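Local coordinates for protein D-glyceraldehyde dehydrogenase (NADP(+)) (Thermoplasma acidophilum, PDB 5IZD) that oxidises D-glyceraldehyde to (R)-glycerate with NADP(+) and water in the non-phosphorylated Entner-Doudoroff pathway, working as a homotetramer, at residues Glu100-Tyr111 with Phe150-Pro161; Pro440-Thr448 with Glu458-Glu466. One frame throughout, in Å; residues are numbered along the deposited sequence.

Contact 1 of 2, residues Glu100-Tyr111 with Phe150-Pro161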
loop_
_atom_site.group_PDB
_atom_site.type_symbol
_atom_site.label_atom_id
_atom_site.label_comp_id
_atom_site.label_asym_id
_atom_site.label_seq_id
_atom_site.Cartn_x
_atom_site.Cartn_y
_atom_site.Cartn_z
ATOM N N GLU A 100 -16.153 -27.014 -5.748
ATOM C CA GLU A 100 -15.719 -26.193 -6.848
ATOM C C GLU A 100 -16.675 -25.043 -7.147
ATOM O O GLU A 100 -16.258 -23.946 -7.415
ATOM C CB GLU A 100 -15.418 -27.003 -8.088
ATOM C CG GLU A 100 -14.883 -26.134 -9.192
ATOM C CD GLU A 100 -14.227 -26.875 -10.313
ATOM O OE1 GLU A 100 -14.095 -28.096 -10.260
ATOM O OE2 GLU A 100 -13.844 -26.222 -11.256
ATOM N N VAL A 101 -17.964 -25.314 -7.077
ATOM C CA VAL A 101 -18.966 -24.309 -7.319
ATOM C C VAL A 101 -19.011 -23.292 -6.160
ATOM O O VAL A 101 -19.212 -22.134 -6.357
ATOM C CB VAL A 101 -20.321 -24.951 -7.656
ATOM C CG1 VAL A 101 -21.372 -23.898 -7.840
ATOM C CG2 VAL A 101 -20.183 -25.781 -8.921
ATOM N N ASP A 102 -18.787 -23.758 -4.954
ATOM C CA ASP A 102 -18.704 -22.904 -3.804
ATOM C C ASP A 102 -17.610 -21.860 -4.127
ATOM O O ASP A 102 -17.777 -20.699 -3.943
ATOM C CB ASP A 102 -18.249 -23.716 -2.602
ATOM C CG ASP A 102 -19.382 -24.399 -1.865
ATOM O OD1 ASP A 102 -20.530 -24.181 -2.195
ATOM O OD2 ASP A 102 -19.115 -25.135 -0.926
ATOM N N GLY A 103 -16.493 -22.350 -4.620
ATOM C CA GLY A 103 -15.343 -21.565 -4.969
ATOM C C GLY A 103 -15.553 -20.604 -6.090
ATOM O O GLY A 103 -14.964 -19.561 -6.110
ATOM N N VAL A 104 -16.401 -20.959 -7.032
ATOM C CA VAL A 104 -16.700 -20.090 -8.133
ATOM C C VAL A 104 -17.407 -18.867 -7.548
ATOM O O VAL A 104 -17.115 -17.776 -7.903
ATOM C CB VAL A 104 -17.589 -20.798 -9.207
ATOM C CG1 VAL A 104 -18.332 -19.818 -10.070
ATOM C CG2 VAL A 104 -16.790 -21.724 -10.096
ATOM N N ILE A 105 -18.343 -19.119 -6.661
ATOM C CA ILE A 105 -19.197 -18.119 -6.009
ATOM C C ILE A 105 -18.343 -17.259 -5.084
ATOM O O ILE A 105 -18.385 -16.042 -5.221
ATOM C CB ILE A 105 -20.393 -18.770 -5.241
ATOM C CG1 ILE A 105 -21.396 -19.399 -6.237
ATOM C CG2 ILE A 105 -21.100 -17.771 -4.310
ATOM C CD1 ILE A 105 -22.254 -20.511 -5.644
ATOM N N ASP A 106 -17.496 -17.848 -4.272
ATOM C CA ASP A 106 -16.599 -17.081 -3.433
ATOM C C ASP A 106 -15.621 -16.194 -4.211
ATOM O O ASP A 106 -15.351 -15.113 -3.799
ATOM C CB ASP A 106 -15.808 -17.986 -2.505
ATOM C CG ASP A 106 -14.856 -17.201 -1.559
ATOM O OD1 ASP A 106 -15.319 -16.601 -0.625
ATOM O OD2 ASP A 106 -13.647 -17.194 -1.752
ATOM N N GLN A 107 -15.122 -16.651 -5.339
ATOM C CA GLN A 107 -14.125 -15.930 -6.061
ATOM C C GLN A 107 -14.718 -14.749 -6.784
ATOM O O GLN A 107 -14.145 -13.662 -6.821
ATOM C CB GLN A 107 -13.418 -16.825 -7.073
ATOM C CG GLN A 107 -12.347 -17.715 -6.495
ATOM C CD GLN A 107 -11.709 -18.518 -7.616
ATOM O OE1 GLN A 107 -10.614 -18.188 -8.078
ATOM N NE2 GLN A 107 -12.441 -19.508 -8.136
ATOM N N ILE A 108 -15.854 -14.995 -7.433
ATOM C CA ILE A 108 -16.528 -13.925 -8.123
ATOM C C ILE A 108 -16.911 -12.797 -7.120
ATOM O O ILE A 108 -16.730 -11.612 -7.421
ATOM C CB ILE A 108 -17.746 -14.422 -8.884
ATOM C CG1 ILE A 108 -17.307 -15.253 -10.100
ATOM C CG2 ILE A 108 -18.552 -13.228 -9.363
ATOM C CD1 ILE A 108 -18.453 -16.046 -10.726
ATOM N N GLN A 109 -17.427 -13.155 -5.940
ATOM C CA GLN A 109 -17.690 -12.165 -4.892
ATOM C C GLN A 109 -16.427 -11.363 -4.526
ATOM O O GLN A 109 -16.425 -10.153 -4.605
ATOM C CB GLN A 109 -18.226 -12.827 -3.647
ATOM C CG GLN A 109 -18.508 -11.861 -2.514
ATOM C CD GLN A 109 -19.660 -10.915 -2.778
ATOM O OE1 GLN A 109 -20.530 -11.195 -3.567
ATOM N NE2 GLN A 109 -19.659 -9.781 -2.098
ATOM N N TYR A 110 -15.371 -12.085 -4.219
ATOM C CA TYR A 110 -14.128 -11.503 -3.747
ATOM C C TYR A 110 -13.554 -10.520 -4.772
ATOM O O TYR A 110 -13.203 -9.399 -4.395
ATOM C CB TYR A 110 -13.111 -12.571 -3.439
ATOM C CG TYR A 110 -11.732 -11.998 -3.144
ATOM C CD1 TYR A 110 -11.373 -11.567 -1.840
ATOM C CD2 TYR A 110 -10.767 -11.894 -4.167
ATOM C CE1 TYR A 110 -10.098 -11.057 -1.584
ATOM C CE2 TYR A 110 -9.523 -11.331 -3.919
ATOM C CZ TYR A 110 -9.198 -10.924 -2.624
ATOM O OH TYR A 110 -7.959 -10.389 -2.434
ATOM N N TYR A 111 -13.491 -10.911 -6.055
ATOM C CA TYR A 111 -12.921 -10.030 -7.058
ATOM C C TYR A 111 -13.780 -8.799 -7.316
ATOM O O TYR A 111 -13.239 -7.670 -7.472
ATOM C CB TYR A 111 -12.585 -10.748 -8.360
ATOM C CG TYR A 111 -11.396 -11.666 -8.238
ATOM C CD1 TYR A 111 -10.145 -11.173 -7.961
ATOM C CD2 TYR A 111 -11.526 -13.034 -8.398
ATOM C CE1 TYR A 111 -9.064 -11.989 -7.815
ATOM C CE2 TYR A 111 -10.444 -13.875 -8.294
ATOM C CZ TYR A 111 -9.198 -13.346 -8.010
ATOM O OH TYR A 111 -8.072 -14.153 -7.862
ATOM N N PHE A 150 -9.806 -27.853 -13.003
ATOM C CA PHE A 150 -10.793 -27.072 -12.250
ATOM C C PHE A 150 -11.489 -26.212 -13.283
ATOM O O PHE A 150 -11.292 -24.967 -13.352
ATOM C CB PHE A 150 -10.153 -26.271 -11.113
ATOM C CG PHE A 150 -9.578 -27.163 -10.051
ATOM C CD1 PHE A 150 -10.419 -27.742 -9.090
ATOM C CD2 PHE A 150 -8.268 -27.565 -10.116
ATOM C CE1 PHE A 150 -9.931 -28.675 -8.167
ATOM C CE2 PHE A 150 -7.778 -28.509 -9.217
ATOM C CZ PHE A 150 -8.606 -29.062 -8.239
ATOM N N PRO A 151 -12.333 -26.866 -14.090
ATOM C CA PRO A 151 -12.847 -26.230 -15.275
ATOM C C PRO A 151 -13.879 -25.114 -15.022
ATOM O O PRO A 151 -14.299 -24.456 -15.994
ATOM C CB PRO A 151 -13.516 -27.413 -16.034
ATOM C CG PRO A 151 -14.038 -28.289 -14.922
ATOM C CD PRO A 151 -12.982 -28.171 -13.832
ATOM N N ALA A 152 -14.407 -24.984 -13.803
ATOM C CA ALA A 152 -15.335 -23.903 -13.470
ATOM C C ALA A 152 -14.576 -22.876 -12.601
ATOM O O ALA A 152 -14.647 -21.670 -12.858
ATOM C CB ALA A 152 -16.538 -24.436 -12.732
ATOM N N GLY A 153 -13.852 -23.367 -11.596
ATOM C CA GLY A 153 -12.947 -22.510 -10.718
ATOM C C GLY A 153 -12.003 -21.617 -11.503
ATOM O O GLY A 153 -11.814 -20.434 -11.186
ATOM N N MET A 154 -11.407 -22.182 -12.549
ATOM C CA MET A 154 -10.378 -21.442 -13.306
ATOM C C MET A 154 -10.988 -20.372 -14.201
ATOM O O MET A 154 -10.359 -19.353 -14.501
ATOM C CB MET A 154 -9.498 -22.393 -14.112
ATOM C CG MET A 154 -8.657 -23.317 -13.262
ATOM S SD MET A 154 -7.252 -22.375 -12.581
ATOM C CE MET A 154 -6.449 -23.826 -11.834
ATOM N N VAL A 155 -12.227 -20.617 -14.642
ATOM C CA VAL A 155 -12.929 -19.623 -15.408
ATOM C C VAL A 155 -13.285 -18.440 -14.534
ATOM O O VAL A 155 -12.992 -17.329 -14.896
ATOM C CB VAL A 155 -14.170 -20.231 -16.086
ATOM C CG1 VAL A 155 -15.075 -19.166 -16.649
ATOM C CG2 VAL A 155 -13.703 -21.256 -17.114
ATOM N N ALA A 156 -13.950 -18.691 -13.419
ATOM C CA ALA A 156 -14.199 -17.640 -12.426
ATOM C C ALA A 156 -12.903 -16.862 -12.030
ATOM O O ALA A 156 -12.924 -15.661 -11.943
ATOM C CB ALA A 156 -14.840 -18.220 -11.163
ATOM N N ARG A 157 -11.815 -17.574 -11.782
ATOM C CA ARG A 157 -10.552 -16.957 -11.345
ATOM C C ARG A 157 -9.992 -15.919 -12.319
ATOM O O ARG A 157 -9.422 -14.960 -11.882
ATOM C CB ARG A 157 -9.493 -18.026 -11.118
ATOM C CG ARG A 157 -8.077 -17.471 -10.971
ATOM C CD ARG A 157 -7.123 -18.592 -10.654
ATOM N NE ARG A 157 -7.321 -19.052 -9.307
ATOM C CZ ARG A 157 -6.773 -20.160 -8.812
ATOM N NH1 ARG A 157 -5.984 -20.937 -9.556
ATOM N NH2 ARG A 157 -7.027 -20.483 -7.551
ATOM N N LYS A 158 -10.134 -16.155 -13.609
ATOM C CA LYS A 158 -9.664 -15.307 -14.675
ATOM C C LYS A 158 -10.670 -14.238 -15.140
ATOM O O LYS A 158 -10.281 -13.070 -15.309
ATOM C CB LYS A 158 -9.234 -16.203 -15.843
ATOM C CG LYS A 158 -8.064 -17.073 -15.395
ATOM C CD LYS A 158 -7.442 -17.867 -16.505
ATOM C CE LYS A 158 -6.522 -18.942 -15.966
ATOM N NZ LYS A 158 -5.323 -18.353 -15.339
ATOM N N LEU A 159 -11.946 -14.596 -15.305
ATOM C CA LEU A 159 -12.954 -13.632 -15.794
ATOM C C LEU A 159 -13.286 -12.562 -14.758
ATOM O O LEU A 159 -13.367 -11.405 -15.104
ATOM C CB LEU A 159 -14.286 -14.282 -16.234
ATOM C CG LEU A 159 -14.345 -15.272 -17.388
ATOM C CD1 LEU A 159 -15.766 -15.721 -17.548
ATOM C CD2 LEU A 159 -13.877 -14.710 -18.691
ATOM N N ALA A 160 -13.490 -12.930 -13.504
ATOM C CA ALA A 160 -13.887 -11.896 -12.513
ATOM C C ALA A 160 -12.906 -10.736 -12.398
ATOM O O ALA A 160 -13.330 -9.583 -12.567
ATOM C CB ALA A 160 -14.227 -12.475 -11.157
ATOM N N PRO A 161 -11.596 -11.026 -12.200
ATOM C CA PRO A 161 -10.707 -9.866 -12.033
ATOM C C PRO A 161 -10.460 -9.131 -13.344
ATOM O O PRO A 161 -10.248 -7.912 -13.333
ATOM C CB PRO A 161 -9.386 -10.473 -11.538
ATOM C CG PRO A 161 -9.448 -11.927 -11.920
ATOM C CD PRO A 161 -10.896 -12.283 -11.874
#
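Glu100 reaches with one oxygen to the start of helix 153-161 and collects two backbone N-H groups there, an example of a side chain from one helix holding the amino end of another. Gly153 N lies 2.9 Å from Glu100 OE2 in a nearly straight bond on its anti lone pair; Ala152 N, also 2.9 Å from Glu100 OE2, arrives on the same anti side but 31° out of the carboxylate plane. With CG anti to the backbone N (chi1 -176°) and the chain extended beyond it, the acid group spans the gap. OE1 is salt-bridged to Lys92, and both that charge and the helix end would probably favour the ionised form.

Two turns on, Gln107 NE2 bonds to Gly153 O at 3.2 Å and also to Gly103 O of its own helix, which fixes the rotation of the amide. Gly153 O receives this donor on one face of its plane and Arg157 N on the other. Gln107 OE1 lies against the aliphatic root of Arg157, 3.2 Å from Arg157 CB, while the guanidinium goes on to Glu441.

Ala156 CB sits 4.0 Å from both Val104 CG1 and Ile108 CG1. Farther along, Pro161 CD stands over one face of the Tyr111 ring, 3.8 Å from its centroid, in a CH-pi contact; Tyr110 CD2 lies over the opposite face, toward the rim.

The two helix segments run nearly parallel, 6° apart, with axes 8.7 Å from each other. Helix 153-164 makes the right-handed crossover between parallel strands 130-145 and 168-172 of the Rossmann-like cofactor domain; Ile108 faces helix 39-77 and Ala152 helix 178-190.

Contact 2 of 2, residues Pro440-Thr448 with Glu458-Glu466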
loop_
_atom_site.group_PDB
_atom_site.type_symbol
_atom_site.label_atom_id
_atom_site.label_comp_id
_atom_site.label_asym_id
_atom_site.label_seq_id
_atom_site.Cartn_x
_atom_site.Cartn_y
_atom_site.Cartn_z
ATOM N N PRO A 440 -7.141 -26.100 -0.284
ATOM C CA PRO A 440 -6.528 -25.314 -1.351
ATOM C C PRO A 440 -6.205 -23.900 -0.946
ATOM O O PRO A 440 -6.464 -23.502 0.209
ATOM C CB PRO A 440 -7.603 -25.362 -2.469
ATOM C CG PRO A 440 -8.881 -25.356 -1.705
ATOM C CD PRO A 440 -8.597 -26.255 -0.513
ATOM N N GLU A 441 -5.628 -23.158 -1.885
ATOM C CA GLU A 441 -5.323 -21.714 -1.734
ATOM C C GLU A 441 -6.601 -20.903 -1.573
ATOM O O GLU A 441 -7.671 -21.301 -2.060
ATOM C CB GLU A 441 -4.518 -21.161 -2.930
ATOM C CG GLU A 441 -5.257 -21.063 -4.293
ATOM C CD GLU A 441 -5.473 -22.403 -4.998
ATOM O OE1 GLU A 441 -5.058 -23.478 -4.518
ATOM O OE2 GLU A 441 -6.050 -22.402 -6.078
ATOM N N ALA A 442 -6.481 -19.750 -0.921
ATOM C CA ALA A 442 -7.615 -18.883 -0.708
ATOM C C ALA A 442 -7.494 -17.719 -1.686
ATOM O O ALA A 442 -6.402 -17.412 -2.181
ATOM C CB ALA A 442 -7.677 -18.375 0.735
ATOM N N SER A 443 -8.630 -17.082 -1.947
ATOM C CA SER A 443 -8.696 -15.935 -2.848
ATOM C C SER A 443 -7.850 -14.761 -2.407
ATOM O O SER A 443 -7.402 -14.028 -3.261
ATOM C CB SER A 443 -10.142 -15.490 -2.990
ATOM O OG SER A 443 -10.827 -16.540 -3.613
ATOM N N GLN A 444 -7.657 -14.601 -1.086
ATOM C CA GLN A 444 -6.839 -13.520 -0.506
ATOM C C GLN A 444 -5.349 -13.819 -0.606
ATOM O O GLN A 444 -4.528 -12.932 -0.312
ATOM C CB GLN A 444 -7.207 -13.176 0.974
ATOM C CG GLN A 444 -7.147 -14.317 1.982
ATOM C CD GLN A 444 -8.484 -15.101 2.065
ATOM O OE1 GLN A 444 -9.197 -15.331 1.058
ATOM N NE2 GLN A 444 -8.797 -15.540 3.259
ATOM N N GLY A 445 -5.014 -15.082 -0.917
ATOM C CA GLY A 445 -3.627 -15.462 -1.220
ATOM C C GLY A 445 -3.118 -15.117 -2.608
ATOM O O GLY A 445 -3.888 -14.942 -3.501
ATOM N N TYR A 446 -1.821 -15.006 -2.803
ATOM C CA TYR A 446 -1.283 -14.707 -4.109
ATOM C C TYR A 446 -0.700 -16.006 -4.618
ATOM O O TYR A 446 0.374 -16.371 -4.262
ATOM C CB TYR A 446 -0.241 -13.604 -4.055
ATOM C CG TYR A 446 0.407 -13.219 -5.353
ATOM C CD1 TYR A 446 -0.283 -12.519 -6.310
ATOM C CD2 TYR A 446 1.717 -13.506 -5.603
ATOM C CE1 TYR A 446 0.309 -12.150 -7.466
ATOM C CE2 TYR A 446 2.313 -13.128 -6.765
ATOM C CZ TYR A 446 1.592 -12.452 -7.689
ATOM O OH TYR A 446 2.157 -12.089 -8.837
ATOM N N HIS A 447 -1.452 -16.697 -5.455
ATOM C CA HIS A 447 -1.109 -18.007 -5.971
ATOM C C HIS A 447 -0.035 -17.855 -7.040
ATOM O O HIS A 447 -0.298 -17.300 -8.097
ATOM C CB HIS A 447 -2.364 -18.624 -6.617
ATOM C CG HIS A 447 -2.287 -20.086 -6.902
ATOM N ND1 HIS A 447 -2.053 -21.014 -5.911
ATOM C CD2 HIS A 447 -2.593 -20.803 -8.023
ATOM C CE1 HIS A 447 -2.161 -22.236 -6.418
ATOM N NE2 HIS A 447 -2.462 -22.133 -7.702
ATOM N N THR A 448 1.148 -18.392 -6.785
ATOM C CA THR A 448 2.306 -18.122 -7.603
ATOM C C THR A 448 3.386 -19.130 -7.220
ATOM O O THR A 448 3.222 -19.950 -6.309
ATOM C CB THR A 448 2.777 -16.635 -7.337
ATOM O OG1 THR A 448 3.702 -16.203 -8.337
ATOM C CG2 THR A 448 3.420 -16.508 -5.966
ATOM N N GLU A 458 -2.008 -15.045 -9.225
ATOM C CA GLU A 458 -3.449 -14.795 -9.128
ATOM C C GLU A 458 -3.985 -14.826 -7.697
ATOM O O GLU A 458 -3.569 -15.631 -6.876
ATOM C CB GLU A 458 -4.196 -15.829 -9.951
ATOM C CG GLU A 458 -3.832 -15.785 -11.411
ATOM C CD GLU A 458 -4.401 -16.983 -12.209
ATOM O OE1 GLU A 458 -5.347 -16.833 -13.067
ATOM O OE2 GLU A 458 -3.855 -18.087 -11.935
ATOM N N GLY A 459 -4.916 -13.951 -7.408
ATOM C CA GLY A 459 -5.423 -13.802 -6.097
ATOM C C GLY A 459 -4.722 -12.724 -5.320
ATOM O O GLY A 459 -3.578 -12.361 -5.594
ATOM N N SER A 460 -5.397 -12.249 -4.290
ATOM C CA SER A 460 -4.965 -11.102 -3.490
ATOM C C SER A 460 -5.042 -9.791 -4.257
ATOM O O SER A 460 -5.277 -9.735 -5.448
ATOM C CB SER A 460 -3.553 -11.301 -2.863
ATOM O OG SER A 460 -2.487 -10.829 -3.704
ATOM N N LYS A 461 -4.824 -8.711 -3.527
ATOM C CA LYS A 461 -4.591 -7.394 -4.142
ATOM C C LYS A 461 -3.595 -7.467 -5.302
ATOM O O LYS A 461 -3.793 -6.847 -6.343
ATOM C CB LYS A 461 -4.023 -6.426 -3.071
ATOM C CG LYS A 461 -3.824 -4.960 -3.513
ATOM C CD LYS A 461 -3.154 -4.066 -2.423
ATOM C CE LYS A 461 -2.214 -4.863 -1.532
ATOM N NZ LYS A 461 -1.490 -4.038 -0.487
ATOM N N TYR A 462 -2.508 -8.194 -5.099
ATOM C CA TYR A 462 -1.487 -8.259 -6.111
ATOM C C TYR A 462 -1.965 -9.009 -7.358
ATOM O O TYR A 462 -1.546 -8.693 -8.438
ATOM C CB TYR A 462 -0.213 -8.924 -5.562
ATOM C CG TYR A 462 0.432 -8.088 -4.452
ATOM C CD1 TYR A 462 1.231 -6.996 -4.748
ATOM C CD2 TYR A 462 0.230 -8.398 -3.122
ATOM C CE1 TYR A 462 1.786 -6.171 -3.692
ATOM C CE2 TYR A 462 0.791 -7.619 -2.091
ATOM C CZ TYR A 462 1.556 -6.510 -2.380
ATOM O OH TYR A 462 2.157 -5.782 -1.320
ATOM N N GLY A 463 -2.774 -10.031 -7.184
ATOM C CA GLY A 463 -3.291 -10.831 -8.329
ATOM C C GLY A 463 -4.227 -10.042 -9.229
ATOM O O GLY A 463 -4.041 -9.985 -10.436
ATOM N N ILE A 464 -5.201 -9.395 -8.642
ATOM C CA ILE A 464 -6.104 -8.572 -9.385
ATOM C C ILE A 464 -5.317 -7.406 -10.017
ATOM O O ILE A 464 -5.559 -7.074 -11.150
ATOM C CB ILE A 464 -7.339 -8.158 -8.566
ATOM C CG1 ILE A 464 -8.339 -7.401 -9.432
ATOM C CG2 ILE A 464 -6.949 -7.380 -7.322
ATOM C CD1 ILE A 464 -9.717 -7.254 -8.861
ATOM N N SER A 465 -4.341 -6.844 -9.295
ATOM C CA SER A 465 -3.492 -5.750 -9.837
ATOM C C SER A 465 -2.671 -6.170 -11.082
ATOM O O SER A 465 -2.313 -5.328 -11.870
ATOM C CB SER A 465 -2.620 -5.108 -8.727
ATOM O OG SER A 465 -3.506 -4.562 -7.778
ATOM N N GLU A 466 -2.533 -7.492 -11.343
ATOM C CA GLU A 466 -1.859 -7.964 -12.549
ATOM C C GLU A 466 -2.640 -7.608 -13.795
ATOM O O GLU A 466 -2.059 -7.587 -14.888
ATOM C CB GLU A 466 -1.591 -9.491 -12.549
ATOM C CG GLU A 466 -0.669 -10.001 -11.430
ATOM C CD GLU A 466 0.815 -9.573 -11.499
ATOM O OE1 GLU A 466 1.233 -8.749 -12.362
ATOM O OE2 GLU A 466 1.587 -10.088 -10.645
#
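Tyr446 OH gives a 2.8 Å hydrogen bond to Glu466 OE2, meeting that oxygen nearly along its C-O bond, with ring and carboxylate planes 30° apart. The other carboxylate oxygen, OE1, is salt-bridged to Lys243, so the acid joins a tyrosine and a lysine. The ring gets there because its CG stands anti to the backbone N (chi1 179°), which lays it alongside segment 458-466. Its edge faces backbone polar groups: Tyr446 CD1 is 3.4 Å from Gly459 O, with Gly463 N near the ring plane too, while Tyr462 CB touches Tyr446 CD1 at 3.7 Å.

That carbonyl, Gly459 O, also takes the hydroxyl of Ser460, whose OG lies 2.7 Å away on a lone pair. The same OG accepts from Tyr462 N, which makes an ST turn at Ser460. Ser460 N in turn bonds to Ser443 O at 2.9 Å, in the carbonyl plane, tying Ser460 to the type I turn from Ala442 to Gly445. Having no side chain, Gly459 allows Gly445 O to pass close against its backbone.

Beyond the turn the two segments pair as a single antiparallel bridge. His447 N is 2.8 Å from Glu458 O, and Glu458 N is 3.0 Å from His447 O, a hydrogen-bonded pair. The His447 imidazole points its ND1 at Glu432, with a weak hydrogen bond between NE2 and Glu247, while the Glu458 carboxylate turns to Lys158. Leu470 of the third subunit packs on Tyr446 and Tyr462.

A loop pinned to the following segment by one antiparallel bridge and a type I turn, with an ST turn leading into a short helix, brings the C-terminal part of the aldehyde dehydrogenase fold beside Glu247, the predicted proton acceptor of the active site.

How the contacts relate
From the N terminus the chain first makes helix 94-112, then strands 120-124 and 130-145, and contact 1 closes that excursion when helix 153-164 returns beside the earlier helix. The chain then builds most of the rest of the cofactor-binding sheet and the seven-stranded sheet that ends with strand 432-435. Only afterwards does contact 2 close its short loop, which carries strand 454-455 back to strand 243-247. The two loops are therefore in series, neither enclosing nor crossing the other. They meet in space: Arg157 is salt-bridged to Glu441 and Lys158 to Glu458, so helix 153-164 is joined to both segments of contact 2. Both contacts touch the second subunit.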